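Local coordinates for thiosulfate reductase (Thermus thermophilus, PDB 2VPZ), which probably transfers electrons in the reduction of sulfur compounds such as polysulfide or thiosulfate, using a molybdenum atom, two pterin guanine dinucleotides and a [4Fe-4S] cluster, at residues E45-R50 with D213-Q218; G207-E212 with Y623-V628. All blocks are in the same frame, centred on the assembly; numbering follows the deposited sequence.

Contact 1: E45-R50 with D213-Q218; sequences EGCFWR and DTHNTQ. With MGD (2-amino-5,6-dimercapto-7-methyl-3,7,8a,9-tetrahydro-8-oxa-1,3,9,10-tetraaza-anthracen-4-one guanosine dinucleotide), chain I; SF4 (iron/sulfur cluster), chain G.
Cys47 meets His215 beside the iron-sulfur cluster: its SG, bound to one iron (FE3) at 2.3 Å, lies 3.6 Å from His215 CD2. The sulfur lies at the edge of the imidazole, near its plane. A type I turn from Cys47 to Arg50 brings the backbone round behind this thiolate, and Trp49 N donates a nearly straight hydrogen bond (168°) to SG, an NH-to-sulfur bond that would be expected to stabilise its negative charge. Phe48 contributes its backbone N to a water that also bonds His215 NE2 in the plane of the imidazole. Cys44, Cys47, Cys51 and Cys79 all bind the cluster, as in the [4Fe-4S] domain of the bis-MGD molybdoenzymes, and the helix 216-227, with His215 at its N-cap position, begins beside it. Trp49 contributes the largest share of the buried surface, 120 of 273 Å². Its CG is anti to the backbone N (chi1 -159°), beside the carbonyl carbon, and the six-membered ring forms an offset stack with His215, centroids 4.4 Å apart and planes at 22°. Trp49 CE3 approaches His215 ND1 to 3.3 Å, while His215 CB adds a CH-pi contact over the indole. On the opposite imidazole face MGD N22 stands 3.7 Å above the ring centre, so His215 is sandwiched between tryptophan and pterin. At the indole edge, Trp49 NE1 donates in plane to Thr217 OG1 at 3.0 Å; that hydroxyl also bonds Lys73 O. Asp213 OD1 accepts from MGD N22 at 2.9 Å and from His215 N, closing an Asx turn that ties the histidine backbone to the pterin.

Contact 2: G207-E212 with Y623-V628; sequences GHHIGE and YGRSPV. With MGD (2-amino-5,6-dimercapto-7-methyl-3,7,8a,9-tetrahydro-8-oxa-1,3,9,10-tetraaza-anthracen-4-one guanosine dinucleotide), chain I.
Glu212 and Pro627 bring the two backbones closest, CA to CA 4.6 Å, yet no direct hydrogen bond joins the segments; the geometry supports instead a CA-H...O contact from Pro627 CA to Glu212 O (3.4 Å). Pro627 CB also rests near Gly211 O. Earlier in both segments, the imidazole of His209 points its edge at the other backbone: CE1 lies 3.1 Å from Arg625 N, close to the ring plane, and it also approaches Gly624 CA, where a glycine leaves room for the ring. The torsion chi1 of 57° sets His209 CG between its own backbone N and carbonyl carbon. NE2 donates to MGD O3A at 3.1 Å, in the ring plane, and MGD C5' stands 3.5 Å above the ring centre. The loop after strand 202-206, in a parallel sheet, and the end of strand 619-624, in the mixed sheet of the dinucleotide-binding domain, thus hold the same cofactor from two parts of the fold. Arg625 lays CG against His209 NE2, then bends at chi2 (-66°), which turns CD away from the imidazole; CD reaches MGD C17 at 3.4 Å. Its NH1 hydrogen-bonds O17 of the second MGD, so Arg625 meets both pterins. Ser626 O accepts a weak bond from MGD N19, at 3.0 Å and 129°. Glu212 packs CB against Arg625 O at 3.6 Å, and a water donates both to Glu212 OE2 and to Arg625 O, bridging the segments. The same OE2 forms a salt bridge with Arg238, and OE1 accepts from Thr241 N, so both oxygens of this buried carboxylate have partners.

In the fold
The centres of contacts 1 and 2 are about 12 Å apart, and their segments alternate along the chain: 45-50, 207-212, 213-218, 623-628. Because 207-212 runs directly into 213-218, one continuous passage from strand 202-206 to helix 216-227 faces the iron-sulfur domain in contact 1 and the dinucleotide-binding domain in contact 2. The contacts also touch each other, Thr214 CG2 lying 3.2 Å from Pro627 O and Gln218 NE2 3.6 Å from Ile210 CG1. Both hold one MGD, contact 1 at its pterin and contact 2 along its diphosphate and pterin. His215, between cluster and pterin, has its side chain about 6 Å from the molybdenum, an arrangement consistent with electron transfer between the two centres.

Contact 1: E45-R50 with D213-Q218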
loop_
_atom_site.group_PDB
_atom_site.type_symbol
_atom_site.label_atom_id
_atom_site.label_comp_id
_atom_site.label_asym_id
_atom_site.label_seq_id
_atom_site.Cartn_x
_atom_site.Cartn_y
_atom_site.Cartn_z
ATOM N N GLU A 45 -27.095 0.550 -32.345
ATOM C CA GLU A 45 -28.155 -0.485 -32.248
ATOM C C GLU A 45 -27.596 -1.658 -31.354
ATOM O O GLU A 45 -28.181 -2.740 -31.285
ATOM C CB GLU A 45 -28.661 -0.980 -33.639
ATOM C CG GLU A 45 -30.084 -1.680 -33.662
ATOM C CD GLU A 45 -31.253 -0.812 -33.128
ATOM O OE1 GLU A 45 -31.224 0.428 -33.329
ATOM O OE2 GLU A 45 -32.215 -1.379 -32.521
ATOM N N GLY A 46 -26.477 -1.394 -30.670
ATOM C CA GLY A 46 -25.857 -2.322 -29.742
ATOM C C GLY A 46 -26.853 -2.912 -28.725
ATOM O O GLY A 46 -26.770 -4.104 -28.370
ATOM N N CYS A 47 -27.787 -2.090 -28.243
ATOM C CA CYS A 47 -28.867 -2.494 -27.334
ATOM C C CYS A 47 -29.972 -1.409 -27.416
ATOM O O CYS A 47 -29.886 -0.502 -28.251
ATOM C CB CYS A 47 -28.394 -2.696 -25.885
ATOM S SG CYS A 47 -28.089 -1.167 -24.867
ATOM N N PHE A 48 -30.980 -1.454 -26.559
ATOM C CA PHE A 48 -32.050 -0.496 -26.679
ATOM C C PHE A 48 -31.845 0.874 -26.021
ATOM O O PHE A 48 -32.701 1.734 -26.105
ATOM C CB PHE A 48 -33.367 -1.197 -26.232
ATOM C CG PHE A 48 -33.546 -2.624 -26.810
ATOM C CD1 PHE A 48 -33.974 -3.696 -26.012
ATOM C CD2 PHE A 48 -33.220 -2.876 -28.155
ATOM C CE1 PHE A 48 -34.066 -5.011 -26.567
ATOM C CE2 PHE A 48 -33.311 -4.192 -28.713
ATOM C CZ PHE A 48 -33.730 -5.251 -27.924
ATOM N N TRP A 49 -30.684 1.113 -25.416
ATOM C CA TRP A 49 -30.428 2.418 -24.776
ATOM C C TRP A 49 -30.376 3.530 -25.857
ATOM O O TRP A 49 -30.652 4.707 -25.573
ATOM C CB TRP A 49 -29.148 2.378 -23.952
ATOM C CG TRP A 49 -29.026 3.466 -22.868
ATOM C CD1 TRP A 49 -28.131 4.501 -22.846
ATOM C CD2 TRP A 49 -29.760 3.554 -21.620
ATOM N NE1 TRP A 49 -28.266 5.216 -21.685
ATOM C CE2 TRP A 49 -29.251 4.666 -20.912
ATOM C CE3 TRP A 49 -30.789 2.794 -21.034
ATOM C CZ2 TRP A 49 -29.751 5.065 -19.649
ATOM C CZ3 TRP A 49 -31.293 3.190 -19.763
ATOM C CH2 TRP A 49 -30.766 4.314 -19.099
ATOM N N ARG A 50 -30.011 3.112 -27.070
ATOM C CA ARG A 50 -29.887 3.923 -28.285
ATOM C C ARG A 50 -28.983 5.196 -28.148
ATOM O O ARG A 50 -29.409 6.311 -28.446
ATOM C CB ARG A 50 -31.305 4.236 -28.836
ATOM C CG ARG A 50 -32.161 2.962 -29.275
ATOM C CD ARG A 50 -33.669 3.234 -29.619
ATOM N NE ARG A 50 -34.616 2.660 -28.661
ATOM C CZ ARG A 50 -35.337 1.550 -28.815
ATOM N NH1 ARG A 50 -35.259 0.830 -29.925
ATOM N NH2 ARG A 50 -36.145 1.120 -27.826
ATOM N N ASP A 213 -24.590 -4.930 -15.956
ATOM C CA ASP A 213 -25.647 -4.310 -16.814
ATOM C C ASP A 213 -24.834 -3.038 -17.108
ATOM O O ASP A 213 -24.487 -2.253 -16.211
ATOM C CB ASP A 213 -26.948 -3.992 -16.015
ATOM C CG ASP A 213 -27.614 -2.636 -16.416
ATOM O OD1 ASP A 213 -27.318 -2.086 -17.516
ATOM O OD2 ASP A 213 -28.440 -2.146 -15.626
ATOM N N THR A 214 -24.559 -2.829 -18.379
ATOM C CA THR A 214 -23.653 -1.801 -18.780
ATOM C C THR A 214 -24.173 -0.618 -19.631
ATOM O O THR A 214 -23.419 0.002 -20.416
ATOM C CB THR A 214 -22.398 -2.578 -19.365
ATOM O OG1 THR A 214 -21.195 -2.073 -18.820
ATOM C CG2 THR A 214 -22.396 -2.610 -20.874
ATOM N N HIS A 215 -25.476 -0.316 -19.450
ATOM C CA HIS A 215 -26.196 0.815 -20.088
ATOM C C HIS A 215 -25.305 2.030 -19.803
ATOM O O HIS A 215 -25.035 2.400 -18.658
ATOM C CB HIS A 215 -27.641 0.998 -19.492
ATOM C CG HIS A 215 -28.706 0.208 -20.171
ATOM N ND1 HIS A 215 -29.919 -0.090 -19.601
ATOM C CD2 HIS A 215 -28.719 -0.367 -21.372
ATOM C CE1 HIS A 215 -30.631 -0.826 -20.428
ATOM N NE2 HIS A 215 -29.916 -1.007 -21.516
ATOM N N ASN A 216 -24.881 2.634 -20.903
ATOM C CA ASN A 216 -23.970 3.768 -20.870
ATOM C C ASN A 216 -24.118 4.836 -19.792
ATOM O O ASN A 216 -23.372 4.853 -18.794
ATOM C CB ASN A 216 -23.899 4.455 -22.230
ATOM C CG ASN A 216 -22.660 5.306 -22.405
ATOM O OD1 ASN A 216 -21.934 5.521 -21.432
ATOM N ND2 ASN A 216 -22.409 5.780 -23.631
ATOM N N THR A 217 -25.088 5.719 -19.981
ATOM C CA THR A 217 -25.328 6.863 -19.097
ATOM C C THR A 217 -25.500 6.542 -17.620
ATOM O O THR A 217 -25.027 7.293 -16.742
ATOM C CB THR A 217 -26.561 7.734 -19.541
ATOM O OG1 THR A 217 -26.747 7.660 -20.943
ATOM C CG2 THR A 217 -26.360 9.207 -19.113
ATOM N N GLN A 218 -26.175 5.436 -17.319
ATOM C CA GLN A 218 -26.370 5.100 -15.923
ATOM C C GLN A 218 -25.053 4.581 -15.291
ATOM O O GLN A 218 -24.894 4.644 -14.083
ATOM C CB GLN A 218 -27.557 4.131 -15.702
ATOM C CG GLN A 218 -27.388 2.670 -16.149
ATOM C CD GLN A 218 -28.162 1.622 -15.275
ATOM O OE1 GLN A 218 -29.171 1.938 -14.615
ATOM N NE2 GLN A 218 -27.695 0.375 -15.304
HETATM P PB MGD I . -31.827 -7.510 -12.221
HETATM O O1B MGD I . -32.590 -8.724 -12.577
HETATM O O2B MGD I . -32.385 -6.527 -11.322
HETATM O O3B MGD I . -31.533 -7.018 -13.714
HETATM O O3A MGD I . -30.403 -6.047 -15.778
HETATM P PA MGD I . -31.071 -5.653 -14.404
HETATM O O1A MGD I . -32.166 -4.785 -14.815
HETATM O O2A MGD I . -30.084 -4.963 -13.590
HETATM O "O5'" MGD I . -30.444 -7.906 -11.625
HETATM C "C5'" MGD I . -29.650 -9.072 -11.855
HETATM C "C4'" MGD I . -29.186 -9.345 -10.433
HETATM O "O4'" MGD I . -30.393 -9.742 -9.803
HETATM C "C3'" MGD I . -28.203 -10.521 -10.193
HETATM O "O3'" MGD I . -27.095 -10.113 -9.350
HETATM C "C2'" MGD I . -29.027 -11.594 -9.437
HETATM O "O2'" MGD I . -28.276 -12.048 -8.317
HETATM C "C1'" MGD I . -30.127 -10.764 -8.825
HETATM N N9 MGD I . -31.266 -11.449 -8.153
HETATM C C8 MGD I . -31.801 -12.666 -8.484
HETATM N N7 MGD I . -32.831 -13.004 -7.658
HETATM C C5 MGD I . -32.947 -11.993 -6.759
HETATM C C6 MGD I . -33.775 -11.747 -5.560
HETATM O O6 MGD I . -34.655 -12.575 -5.301
HETATM N N1 MGD I . -33.607 -10.618 -4.874
HETATM C C2 MGD I . -32.640 -9.716 -5.193
HETATM N N2 MGD I . -32.498 -8.562 -4.448
HETATM N N3 MGD I . -31.825 -9.874 -6.281
HETATM C C4 MGD I . -31.926 -10.967 -7.087
HETATM C C10 MGD I . -31.000 -6.402 -17.007
HETATM C C11 MGD I . -30.979 -5.144 -17.813
HETATM O O11 MGD I . -29.613 -4.850 -18.143
HETATM C C12 MGD I . -31.990 -5.133 -18.989
HETATM S S12 MGD I . -33.615 -5.509 -18.763
HETATM C C13 MGD I . -31.635 -4.809 -20.284
HETATM S S13 MGD I . -32.817 -4.698 -21.506
HETATM C C14 MGD I . -30.201 -4.515 -20.641
HETATM N N15 MGD I . -29.498 -5.542 -21.315
HETATM C C16 MGD I . -28.129 -5.623 -21.266
HETATM C C17 MGD I . -27.295 -6.649 -21.986
HETATM O O17 MGD I . -27.860 -7.483 -22.747
HETATM N N18 MGD I . -25.923 -6.610 -21.877
HETATM C C19 MGD I . -25.368 -5.699 -21.037
HETATM N N19 MGD I . -24.058 -5.751 -20.896
HETATM N N20 MGD I . -26.029 -4.746 -20.298
HETATM C C21 MGD I . -27.388 -4.667 -20.434
HETATM N N22 MGD I . -28.120 -3.801 -19.751
HETATM C C23 MGD I . -29.480 -4.039 -19.395
HETATM FE FE1 SF4 G . -25.328 2.523 -25.780
HETATM FE FE2 SF4 G . -23.683 0.471 -24.981
HETATM FE FE3 SF4 G . -26.293 -0.001 -25.702
HETATM FE FE4 SF4 G . -24.464 0.653 -27.630
HETATM S S1 SF4 G . -24.429 -1.242 -26.323
HETATM S S2 SF4 G . -26.612 1.509 -27.412
HETATM S S3 SF4 G . -23.143 2.127 -26.479
HETATM S S4 SF4 G . -25.574 1.239 -23.876
HETATM O O HOH W 1 -31.221 -2.734 -23.894
#

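Contact 2: G207-E212 with Y623-V628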
loop_
_atom_site.group_PDB
_atom_site.type_symbol
_atom_site.label_atom_id
_atom_site.label_comp_id
_atom_site.label_asym_id
_atom_site.label_seq_id
_atom_site.Cartn_x
_atom_site.Cartn_y
_atom_site.Cartn_z
ATOM N N GLY A 207 -31.297 -5.873 -6.551
ATOM C CA GLY A 207 -31.057 -6.752 -7.673
ATOM C C GLY A 207 -30.586 -6.132 -8.965
ATOM O O GLY A 207 -30.303 -6.715 -10.019
ATOM N N HIS A 208 -30.527 -4.826 -8.868
ATOM C CA HIS A 208 -30.126 -3.866 -9.916
ATOM C C HIS A 208 -28.571 -4.090 -10.021
ATOM O O HIS A 208 -27.831 -3.560 -9.202
ATOM C CB HIS A 208 -30.496 -2.451 -9.306
ATOM C CG HIS A 208 -30.771 -1.338 -10.285
ATOM N ND1 HIS A 208 -30.140 -1.177 -11.493
ATOM C CD2 HIS A 208 -31.540 -0.246 -10.148
ATOM C CE1 HIS A 208 -30.509 -0.044 -12.054
ATOM N NE2 HIS A 208 -31.363 0.544 -11.249
ATOM N N HIS A 209 -28.046 -4.849 -10.976
ATOM C CA HIS A 209 -26.594 -4.998 -11.083
ATOM C C HIS A 209 -25.941 -3.966 -12.055
ATOM O O HIS A 209 -26.014 -4.137 -13.278
ATOM C CB HIS A 209 -26.191 -6.479 -11.465
ATOM C CG HIS A 209 -26.770 -7.022 -12.732
ATOM N ND1 HIS A 209 -26.317 -8.185 -13.315
ATOM C CD2 HIS A 209 -27.732 -6.572 -13.529
ATOM C CE1 HIS A 209 -26.974 -8.413 -14.430
ATOM N NE2 HIS A 209 -27.845 -7.436 -14.582
ATOM N N ILE A 210 -25.367 -2.883 -11.526
ATOM C CA ILE A 210 -24.724 -1.825 -12.337
ATOM C C ILE A 210 -23.219 -2.085 -12.435
ATOM O O ILE A 210 -22.488 -2.194 -11.434
ATOM C CB ILE A 210 -24.988 -0.351 -11.799
ATOM C CG1 ILE A 210 -26.459 0.044 -11.975
ATOM C CG2 ILE A 210 -24.062 0.631 -12.572
ATOM C CD1 ILE A 210 -26.912 1.233 -11.084
ATOM N N GLY A 211 -22.744 -2.180 -13.671
ATOM C CA GLY A 211 -21.360 -2.497 -13.924
ATOM C C GLY A 211 -21.303 -3.802 -14.720
ATOM O O GLY A 211 -20.332 -4.032 -15.448
ATOM N N GLU A 212 -22.303 -4.674 -14.554
ATOM C CA GLU A 212 -22.438 -5.926 -15.329
ATOM C C GLU A 212 -23.485 -5.552 -16.410
ATOM O O GLU A 212 -23.278 -5.816 -17.611
ATOM C CB GLU A 212 -22.882 -7.116 -14.423
ATOM C CG GLU A 212 -21.676 -7.665 -13.622
ATOM C CD GLU A 212 -22.050 -8.504 -12.402
ATOM O OE1 GLU A 212 -22.653 -7.945 -11.459
ATOM O OE2 GLU A 212 -21.727 -9.720 -12.390
ATOM N N TYR A 623 -29.544 -15.489 -13.090
ATOM C CA TYR A 623 -28.938 -15.206 -14.380
ATOM C C TYR A 623 -28.786 -13.689 -14.541
ATOM O O TYR A 623 -29.367 -12.915 -13.783
ATOM C CB TYR A 623 -29.812 -15.812 -15.477
ATOM C CG TYR A 623 -31.244 -15.320 -15.412
ATOM C CD1 TYR A 623 -31.621 -14.112 -16.000
ATOM C CD2 TYR A 623 -32.223 -16.006 -14.656
ATOM C CE1 TYR A 623 -32.901 -13.582 -15.847
ATOM C CE2 TYR A 623 -33.504 -15.490 -14.495
ATOM C CZ TYR A 623 -33.844 -14.267 -15.098
ATOM O OH TYR A 623 -35.101 -13.738 -14.943
ATOM N N GLY A 624 -28.006 -13.258 -15.521
ATOM C CA GLY A 624 -27.804 -11.851 -15.700
ATOM C C GLY A 624 -26.960 -11.491 -16.895
ATOM O O GLY A 624 -26.846 -12.265 -17.849
ATOM N N ARG A 625 -26.319 -10.325 -16.824
ATOM C CA ARG A 625 -25.510 -9.813 -17.917
ATOM C C ARG A 625 -23.991 -9.893 -17.792
ATOM O O ARG A 625 -23.431 -9.791 -16.693
ATOM C CB ARG A 625 -25.903 -8.364 -18.196
ATOM C CG ARG A 625 -27.408 -8.088 -18.234
ATOM C CD ARG A 625 -28.082 -8.795 -19.417
ATOM N NE ARG A 625 -29.522 -8.554 -19.507
ATOM C CZ ARG A 625 -30.464 -9.486 -19.664
ATOM N NH1 ARG A 625 -30.135 -10.770 -19.753
ATOM N NH2 ARG A 625 -31.748 -9.125 -19.718
ATOM N N SER A 626 -23.325 -10.064 -18.950
ATOM C CA SER A 626 -21.844 -10.054 -19.097
ATOM C C SER A 626 -21.592 -8.580 -19.600
ATOM O O SER A 626 -22.208 -8.147 -20.569
ATOM C CB SER A 626 -21.402 -11.123 -20.127
ATOM O OG SER A 626 -20.070 -10.928 -20.539
ATOM N N PRO A 627 -20.648 -7.829 -18.957
ATOM C CA PRO A 627 -20.427 -6.441 -19.421
ATOM C C PRO A 627 -20.164 -6.125 -20.905
ATOM O O PRO A 627 -20.335 -4.984 -21.397
ATOM C CB PRO A 627 -19.293 -5.920 -18.518
ATOM C CG PRO A 627 -18.452 -7.193 -18.227
ATOM C CD PRO A 627 -19.522 -8.306 -18.130
ATOM N N VAL A 628 -19.805 -7.198 -21.599
ATOM C CA VAL A 628 -19.344 -7.246 -22.990
ATOM C C VAL A 628 -20.247 -7.905 -24.075
ATOM O O VAL A 628 -19.988 -7.810 -25.283
ATOM C CB VAL A 628 -17.933 -7.972 -22.890
ATOM C CG1 VAL A 628 -17.503 -8.574 -24.191
ATOM C CG2 VAL A 628 -16.856 -6.988 -22.333
HETATM P PB MGD I . -31.827 -7.510 -12.221
HETATM O O1B MGD I . -32.590 -8.724 -12.577
HETATM O O2B MGD I . -32.385 -6.527 -11.322
HETATM O O3B MGD I . -31.533 -7.018 -13.714
HETATM O O3A MGD I . -30.403 -6.047 -15.778
HETATM P PA MGD I . -31.071 -5.653 -14.404
HETATM O O1A MGD I . -32.166 -4.785 -14.815
HETATM O O2A MGD I . -30.084 -4.963 -13.590
HETATM O "O5'" MGD I . -30.444 -7.906 -11.625
HETATM C "C5'" MGD I . -29.650 -9.072 -11.855
HETATM C "C4'" MGD I . -29.186 -9.345 -10.433
HETATM O "O4'" MGD I . -30.393 -9.742 -9.803
HETATM C "C3'" MGD I . -28.203 -10.521 -10.193
HETATM O "O3'" MGD I . -27.095 -10.113 -9.350
HETATM C "C2'" MGD I . -29.027 -11.594 -9.437
HETATM O "O2'" MGD I . -28.276 -12.048 -8.317
HETATM C "C1'" MGD I . -30.127 -10.764 -8.825
HETATM N N9 MGD I . -31.266 -11.449 -8.153
HETATM C C8 MGD I . -31.801 -12.666 -8.484
HETATM N N7 MGD I . -32.831 -13.004 -7.658
HETATM C C5 MGD I . -32.947 -11.993 -6.759
HETATM C C6 MGD I . -33.775 -11.747 -5.560
HETATM O O6 MGD I . -34.655 -12.575 -5.301
HETATM N N1 MGD I . -33.607 -10.618 -4.874
HETATM C C2 MGD I . -32.640 -9.716 -5.193
HETATM N N2 MGD I . -32.498 -8.562 -4.448
HETATM N N3 MGD I . -31.825 -9.874 -6.281
HETATM C C4 MGD I . -31.926 -10.967 -7.087
HETATM C C10 MGD I . -31.000 -6.402 -17.007
HETATM C C11 MGD I . -30.979 -5.144 -17.813
HETATM O O11 MGD I . -29.613 -4.850 -18.143
HETATM C C12 MGD I . -31.990 -5.133 -18.989
HETATM S S12 MGD I . -33.615 -5.509 -18.763
HETATM C C13 MGD I . -31.635 -4.809 -20.284
HETATM S S13 MGD I . -32.817 -4.698 -21.506
HETATM C C14 MGD I . -30.201 -4.515 -20.641
HETATM N N15 MGD I . -29.498 -5.542 -21.315
HETATM C C16 MGD I . -28.129 -5.623 -21.266
HETATM C C17 MGD I . -27.295 -6.649 -21.986
HETATM O O17 MGD I . -27.860 -7.483 -22.747
HETATM N N18 MGD I . -25.923 -6.610 -21.877
HETATM C C19 MGD I . -25.368 -5.699 -21.037
HETATM N N19 MGD I . -24.058 -5.751 -20.896
HETATM N N20 MGD I . -26.029 -4.746 -20.298
HETATM C C21 MGD I . -27.388 -4.667 -20.434
HETATM N N22 MGD I . -28.120 -3.801 -19.751
HETATM C C23 MGD I . -29.480 -4.039 -19.395
HETATM O O HOH W 2 -22.313 -11.106 -14.825
#